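Local coordinates for protein gamma-glutamyltransferase 1 Threonine peptidase. MEROPS family T03 (PDB 7D9E) that catalyses the transfer of gamma-glutamyl groups from donors such as glutathione to amino acids, and also the hydrolysis of glutathione, at residues H3-D8 / S86-T91; N38-D43 / K68-S73. All blocks are in the same frame, centred on the assembly; numbering follows the deposited sequence.

Contact 1 (H3-D8 / S86-T91); sequences HFSIVD and SLVLGT
The imidazole of His3 lies flat on the backbone of Gly90, whose CA sits over the centre of one ring face in a CH-pi contact, 6° off the ring normal. At the ring's edge, His3 NE2 donates to Ser5 OG at 3.0 Å; the oxygen is close to the ring plane, but the bond is bent, with an angle of 137° at the hydrogen. Thr17 OG1 is hydrogen-bonded to ND1, so both ring nitrogens are engaged and the tilt of the imidazole is fixed. These residues belong to the central beta sandwich of the Ntn-hydrolase fold, in which two sheets pack face to face. Strand 2-7, paired with strand 13-19, lies over strand 84-90 of the other sheet; the two run nearly antiparallel and approach to 6.5 Å between their segment axes, and no hydrogen bond crosses between them. Side chains of strand 2-7, not backbone pairing, make the contact between these two strands. With CG anti to the backbone N (chi1 -179°), the His3 ring reaches across to strand 84-90, where a glycine lets it rest directly on the main chain. Ser5 also projects into the interface. Its OG has a second partner in Gln168 O on strand 168-173, which helps satisfy this buried hydroxyl, while Val88 CG1 lies 3.6 Å from Ser5 OG. Beyond its edge, the sheet of strand 2-7 continues into the large subunit, where Ser5, Ile6 and Val7 pair with one of its strands in antiparallel fashion. Val88 spreads its two methyls between neighbours: Val88 CG1 leans on Ser5, 3.7 Å from Ser5 CB, and CG2, turned the other way, meets the obliquely crossing side chain of Val7, with Val7 CG2 and Val88 CG2 3.6 Å apart.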
loop_
_atom_site.group_PDB
_atom_site.type_symbol
_atom_site.label_atom_id
_atom_site.label_comp_id
_atom_site.label_asym_id
_atom_site.label_seq_id
_atom_site.Cartn_x
_atom_site.Cartn_y
_atom_site.Cartn_z
ATOM N N HIS B 3 5.268 -1.752 3.384
ATOM C CA HIS B 3 5.168 -0.484 4.064
ATOM C C HIS B 3 6.315 -0.368 5.055
ATOM O O HIS B 3 6.668 -1.342 5.721
ATOM C CB HIS B 3 3.839 -0.391 4.862
ATOM C CG HIS B 3 3.689 0.916 5.555
ATOM N ND1 HIS B 3 3.255 2.049 4.906
ATOM C CD2 HIS B 3 3.987 1.292 6.822
ATOM C CE1 HIS B 3 3.312 3.076 5.735
ATOM N NE2 HIS B 3 3.748 2.637 6.909
ATOM N N PHE B 4 6.830 0.849 5.231
ATOM C CA PHE B 4 7.717 1.138 6.353
ATOM C C PHE B 4 7.365 2.491 6.952
ATOM O O PHE B 4 6.794 3.374 6.295
ATOM C CB PHE B 4 9.206 1.051 5.968
ATOM C CG PHE B 4 9.653 2.016 4.915
ATOM C CD1 PHE B 4 10.035 3.315 5.244
ATOM C CD2 PHE B 4 9.748 1.624 3.601
ATOM C CE1 PHE B 4 10.481 4.189 4.289
ATOM C CE2 PHE B 4 10.182 2.510 2.626
ATOM C CZ PHE B 4 10.545 3.779 2.968
ATOM N N SER B 5 7.722 2.627 8.237
ATOM C CA SER B 5 7.439 3.811 9.047
ATOM C C SER B 5 8.728 4.256 9.712
ATOM O O SER B 5 9.478 3.418 10.239
ATOM C CB SER B 5 6.412 3.440 10.117
ATOM O OG SER B 5 5.139 3.149 9.520
ATOM N N ILE B 6 8.982 5.576 9.713
ATOM C CA ILE B 6 10.189 6.143 10.307
ATOM C C ILE B 6 9.825 7.419 11.052
ATOM O O ILE B 6 9.022 8.226 10.578
ATOM C CB ILE B 6 11.275 6.447 9.256
ATOM C CG1 ILE B 6 11.726 5.146 8.567
ATOM C CG2 ILE B 6 12.466 7.122 9.861
ATOM C CD1 ILE B 6 12.488 5.360 7.277
ATOM N N VAL B 7 10.435 7.600 12.215
ATOM C CA VAL B 7 10.370 8.848 12.968
ATOM C C VAL B 7 11.801 9.205 13.347
ATOM O O VAL B 7 12.551 8.340 13.808
ATOM C CB VAL B 7 9.495 8.719 14.231
ATOM C CG1 VAL B 7 9.492 10.023 15.038
ATOM C CG2 VAL B 7 8.074 8.343 13.846
ATOM N N ASP B 8 12.186 10.476 13.177
ATOM C CA ASP B 8 13.510 10.917 13.593
ATOM C C ASP B 8 13.414 11.656 14.924
ATOM O O ASP B 8 12.324 11.937 15.421
ATOM C CB ASP B 8 14.216 11.713 12.483
ATOM C CG ASP B 8 13.625 13.098 12.246
ATOM O OD1 ASP B 8 13.008 13.690 13.149
ATOM O OD2 ASP B 8 13.775 13.589 11.112
ATOM N N SER B 86 2.030 11.108 16.961
ATOM C CA SER B 86 1.679 10.132 17.981
ATOM C C SER B 86 1.688 8.705 17.458
ATOM O O SER B 86 1.982 7.797 18.237
ATOM C CB SER B 86 0.300 10.438 18.568
ATOM O OG SER B 86 -0.684 10.495 17.560
ATOM N N LEU B 87 1.390 8.475 16.176
ATOM C CA LEU B 87 1.368 7.117 15.652
ATOM C C LEU B 87 1.650 7.162 14.166
ATOM O O LEU B 87 1.073 7.986 13.457
ATOM C CB LEU B 87 0.002 6.466 15.908
ATOM C CG LEU B 87 -0.103 4.968 15.583
ATOM C CD1 LEU B 87 0.729 4.162 16.569
ATOM C CD2 LEU B 87 -1.565 4.524 15.597
ATOM N N VAL B 88 2.532 6.285 13.698
ATOM C CA VAL B 88 2.857 6.174 12.280
ATOM C C VAL B 88 2.597 4.733 11.898
ATOM O O VAL B 88 3.062 3.825 12.593
ATOM C CB VAL B 88 4.325 6.537 12.010
ATOM C CG1 VAL B 88 4.587 6.585 10.511
ATOM C CG2 VAL B 88 4.667 7.891 12.634
ATOM N N LEU B 89 1.819 4.520 10.837
ATOM C CA LEU B 89 1.477 3.154 10.491
ATOM C C LEU B 89 1.049 3.028 9.038
ATOM O O LEU B 89 0.641 3.989 8.393
ATOM C CB LEU B 89 0.395 2.565 11.411
ATOM C CG LEU B 89 -1.064 2.984 11.207
ATOM C CD1 LEU B 89 -1.988 2.110 12.065
ATOM C CD2 LEU B 89 -1.307 4.433 11.551
ATOM N N GLY B 90 1.134 1.793 8.559
ATOM C CA GLY B 90 0.664 1.447 7.229
ATOM C C GLY B 90 0.862 -0.035 7.031
ATOM O O GLY B 90 1.420 -0.730 7.890
ATOM N N THR B 91 0.399 -0.527 5.892
ATOM C CA THR B 91 0.393 -1.966 5.672
ATOM C C THR B 91 0.169 -2.272 4.191
ATOM O O THR B 91 -0.481 -1.494 3.485
ATOM C CB THR B 91 -0.710 -2.641 6.511
ATOM O OG1 THR B 91 -0.699 -4.053 6.309
ATOM C CG2 THR B 91 -2.100 -2.116 6.168
#

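Contact 2 (N38-D43 / K68-S73); sequences NDEMDD and KRMLSS. With DON (6-diazenyl-5-oxo-L-norleucine), chain D.
Met70 threads its side chain from the 68-73 loop across the 3-10 turn 40-43, and its path explains most of the contact. Met70 CB lies 4.0 Å from Asp43 CB. At chi1 67° Met70 CG takes the crowded position between the backbone N and the carbonyl carbon, and there it comes within 3.3 Å of Glu40 O, the carbonyl that also accepts from Asp43 N inside the turn. Bends at chi2 and chi3 then fold the chain over the turn: Met70 SD rests 3.7 Å from Glu40 CG, and the methyl CE ends against Met41 SD, the two methionine side chains crossing at about a right angle. Before the turn, Asn38 OD1 accepts from Glu40 N in an Asx turn. The thioether thus packs against the aliphatic base of Glu40, while the carboxylates of Glu40 and Asp43 turn to the bound inhibitor DON. In the conformer described, Glu40 bends at chi2 to bring OE2 2.8 Å from the DON amino nitrogen N; Asp43 OD2 takes the same nitrogen at 2.6 Å. Asn21 OD1 is a further partner of this amino group. From the other loop, Ser72 OG donates to DON O at 2.7 Å, with OG held also by Met74 N, and Ser73 N gives a nearly straight bond (169°) to DON OXT at 2.7 Å. The two loops therefore divide the amino-acid end of the ligand between them, carboxylates facing its amino group and hydroxyl and amide donors facing its carboxylate; two acids so close to one nitrogen probably favour its protonated, positively charged form, as expected for recognition of a gamma-glutamyl alpha-amino group, even though Arg94 of the large subunit, salt-bridged to both Glu40 and Asp43, balances part of their charge.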
loop_
_atom_site.group_PDB
_atom_site.type_symbol
_atom_site.label_atom_id
_atom_site.label_comp_id
_atom_site.label_asym_id
_atom_site.label_seq_id
_atom_site.Cartn_x
_atom_site.Cartn_y
_atom_site.Cartn_z
ATOM N N ASN B 38 6.073 -3.523 -12.518
ATOM C CA ASN B 38 4.796 -3.695 -11.855
ATOM C C ASN B 38 3.717 -4.281 -12.772
ATOM O O ASN B 38 3.826 -4.292 -14.006
ATOM C CB ASN B 38 4.289 -2.331 -11.381
ATOM C CG ASN B 38 3.912 -1.439 -12.539
ATOM O OD1 ASN B 38 2.773 -1.475 -13.009
ATOM N ND2 ASN B 38 4.869 -0.640 -13.027
ATOM N N ASP B 39 2.649 -4.786 -12.131
ATOM C CA ASP B 39 1.393 -5.088 -12.835
ATOM C C ASP B 39 0.252 -4.243 -12.283
ATOM O O ASP B 39 -0.850 -4.755 -12.039
ATOM C CB ASP B 39 1.052 -6.591 -12.898
ATOM C CG ASP B 39 0.947 -7.303 -11.532
ATOM O OD1 ASP B 39 1.113 -6.653 -10.504
ATOM O OD2 ASP B 39 0.747 -8.555 -11.544
ATOM N N GLU B 40 0.503 -2.944 -12.110
ATOM C CA GLU B 40 -0.479 -2.066 -11.482
ATOM C C GLU B 40 -1.701 -1.827 -12.354
ATOM O O GLU B 40 -2.736 -1.385 -11.836
ATOM C CB GLU B 40 0.165 -0.727 -11.148
ATOM C CG GLU B 40 -0.221 -0.154 -9.823
ATOM C CD GLU B 40 0.426 -0.880 -8.669
ATOM O OE1 GLU B 40 1.685 -0.857 -8.551
ATOM O OE2 GLU B 40 -0.323 -1.439 -7.839
ATOM N N MET B 41 -1.610 -2.103 -13.652
ATOM C CA MET B 41 -2.747 -1.846 -14.531
ATOM C C MET B 41 -3.993 -2.599 -14.071
ATOM O O MET B 41 -5.120 -2.180 -14.369
ATOM C CB MET B 41 -2.400 -2.198 -16.022
ATOM C CG MET B 41 -1.273 -1.246 -16.517
ATOM S SD MET B 41 -1.898 0.506 -16.769
ATOM C CE MET B 41 -3.055 0.154 -18.116
ATOM N N ASP B 42 -3.827 -3.694 -13.327
ATOM C CA ASP B 42 -4.986 -4.456 -12.881
ATOM C C ASP B 42 -5.814 -3.711 -11.839
ATOM O O ASP B 42 -6.935 -4.129 -11.531
ATOM C CB ASP B 42 -4.570 -5.817 -12.321
ATOM C CG ASP B 42 -5.766 -6.709 -12.053
ATOM O OD1 ASP B 42 -6.445 -7.087 -13.031
ATOM O OD2 ASP B 42 -6.032 -7.066 -10.880
ATOM N N ASP B 43 -5.298 -2.629 -11.282
ATOM C CA ASP B 43 -6.073 -1.831 -10.345
ATOM C C ASP B 43 -7.090 -0.921 -11.035
ATOM O O ASP B 43 -7.973 -0.389 -10.351
ATOM C CB ASP B 43 -5.117 -1.025 -9.490
ATOM C CG ASP B 43 -4.571 -1.813 -8.305
ATOM O OD1 ASP B 43 -4.990 -2.990 -8.074
ATOM O OD2 ASP B 43 -3.686 -1.282 -7.612
ATOM N N LYS B 68 -3.457 8.248 -16.701
ATOM C CA LYS B 68 -4.267 8.196 -15.494
ATOM C C LYS B 68 -3.640 7.294 -14.440
ATOM O O LYS B 68 -3.047 6.257 -14.749
ATOM C CB LYS B 68 -5.647 7.643 -15.875
ATOM C CG LYS B 68 -6.756 7.818 -14.842
ATOM C CD LYS B 68 -8.081 7.346 -15.470
ATOM C CE LYS B 68 -9.259 7.372 -14.515
ATOM N NZ LYS B 68 -10.519 6.915 -15.201
ATOM N N ARG B 69 -3.809 7.691 -13.182
ATOM C CA ARG B 69 -3.424 6.875 -12.050
ATOM C C ARG B 69 -4.579 5.955 -11.697
ATOM O O ARG B 69 -5.734 6.384 -11.624
ATOM C CB ARG B 69 -3.051 7.745 -10.853
ATOM C CG ARG B 69 -1.766 8.495 -11.088
ATOM C CD ARG B 69 -1.646 9.703 -10.182
ATOM N NE ARG B 69 -0.265 9.969 -9.791
ATOM C CZ ARG B 69 0.604 10.657 -10.529
ATOM N NH1 ARG B 69 0.260 11.139 -11.709
ATOM N NH2 ARG B 69 1.826 10.856 -10.068
ATOM N N MET B 70 -4.267 4.693 -11.519
ATOM C CA MET B 70 -5.244 3.698 -11.110
ATOM C C MET B 70 -5.543 3.773 -9.627
ATOM O O MET B 70 -4.664 4.033 -8.802
ATOM C CB MET B 70 -4.771 2.346 -11.665
ATOM C CG MET B 70 -3.499 1.706 -11.131
ATOM S SD MET B 70 -1.970 2.604 -11.594
ATOM C CE MET B 70 -1.832 2.387 -13.360
ATOM N N LEU B 71 -6.827 3.642 -9.298
ATOM C CA LEU B 71 -7.264 3.722 -7.904
ATOM C C LEU B 71 -6.500 2.726 -7.042
ATOM O O LEU B 71 -6.279 1.585 -7.431
ATOM C CB LEU B 71 -8.762 3.428 -7.812
ATOM C CG LEU B 71 -9.416 3.665 -6.443
ATOM C CD1 LEU B 71 -9.449 5.138 -6.116
ATOM C CD2 LEU B 71 -10.815 3.095 -6.417
ATOM N N SER B 72 -6.118 3.162 -5.852
ATOM C CA SER B 72 -5.357 2.344 -4.920
ATOM C C SER B 72 -6.123 2.213 -3.616
ATOM O O SER B 72 -7.065 2.962 -3.343
ATOM C CB SER B 72 -4.013 3.008 -4.671
ATOM O OG SER B 72 -3.198 2.240 -3.815
ATOM N N SER B 73 -5.696 1.235 -2.821
ATOM C CA SER B 73 -6.111 1.143 -1.430
ATOM C C SER B 73 -4.994 1.505 -0.472
ATOM O O SER B 73 -5.208 1.477 0.743
ATOM C CB SER B 73 -6.604 -0.270 -1.117
ATOM O OG SER B 73 -7.710 -0.636 -1.950
HETATM O O DON D . -2.522 -0.118 -4.880
HETATM C C DON D . -3.273 -1.108 -4.367
HETATM O OXT DON D . -4.237 -0.823 -3.663
HETATM C CA DON D . -2.690 -2.475 -4.670
HETATM N N DON D . -2.097 -2.519 -5.989
HETATM C CB DON D . -1.779 -2.725 -3.449
HETATM C C1E DON D . -0.940 -3.956 -3.611
HETATM C C1D DON D . -0.309 -4.260 -2.278
HETATM O O1J DON D . -0.471 -3.530 -1.287
#

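Contact 1 is part of the sandwich framework behind the catalytic centre, whereas contact 2 forms part of the wall that grips the amino-acid end of the ligand. Their centres are 23 Å apart and their nearest atoms about 6 Å, without touching. Both lead to the same site: the His3 side chain is about 6 Å from that of Thr1, the likely nucleophile just before strand 2-7, and the side chain of Thr91 is about 8 Å from DON and about 6 Å from Gly93 of the pocket. Both loops of contact 2 come from the long connection between strands 13-19 and 77-81, so the chain leaves the sandwich, builds the binding wall and returns through strand 77-81 to strand 84-90.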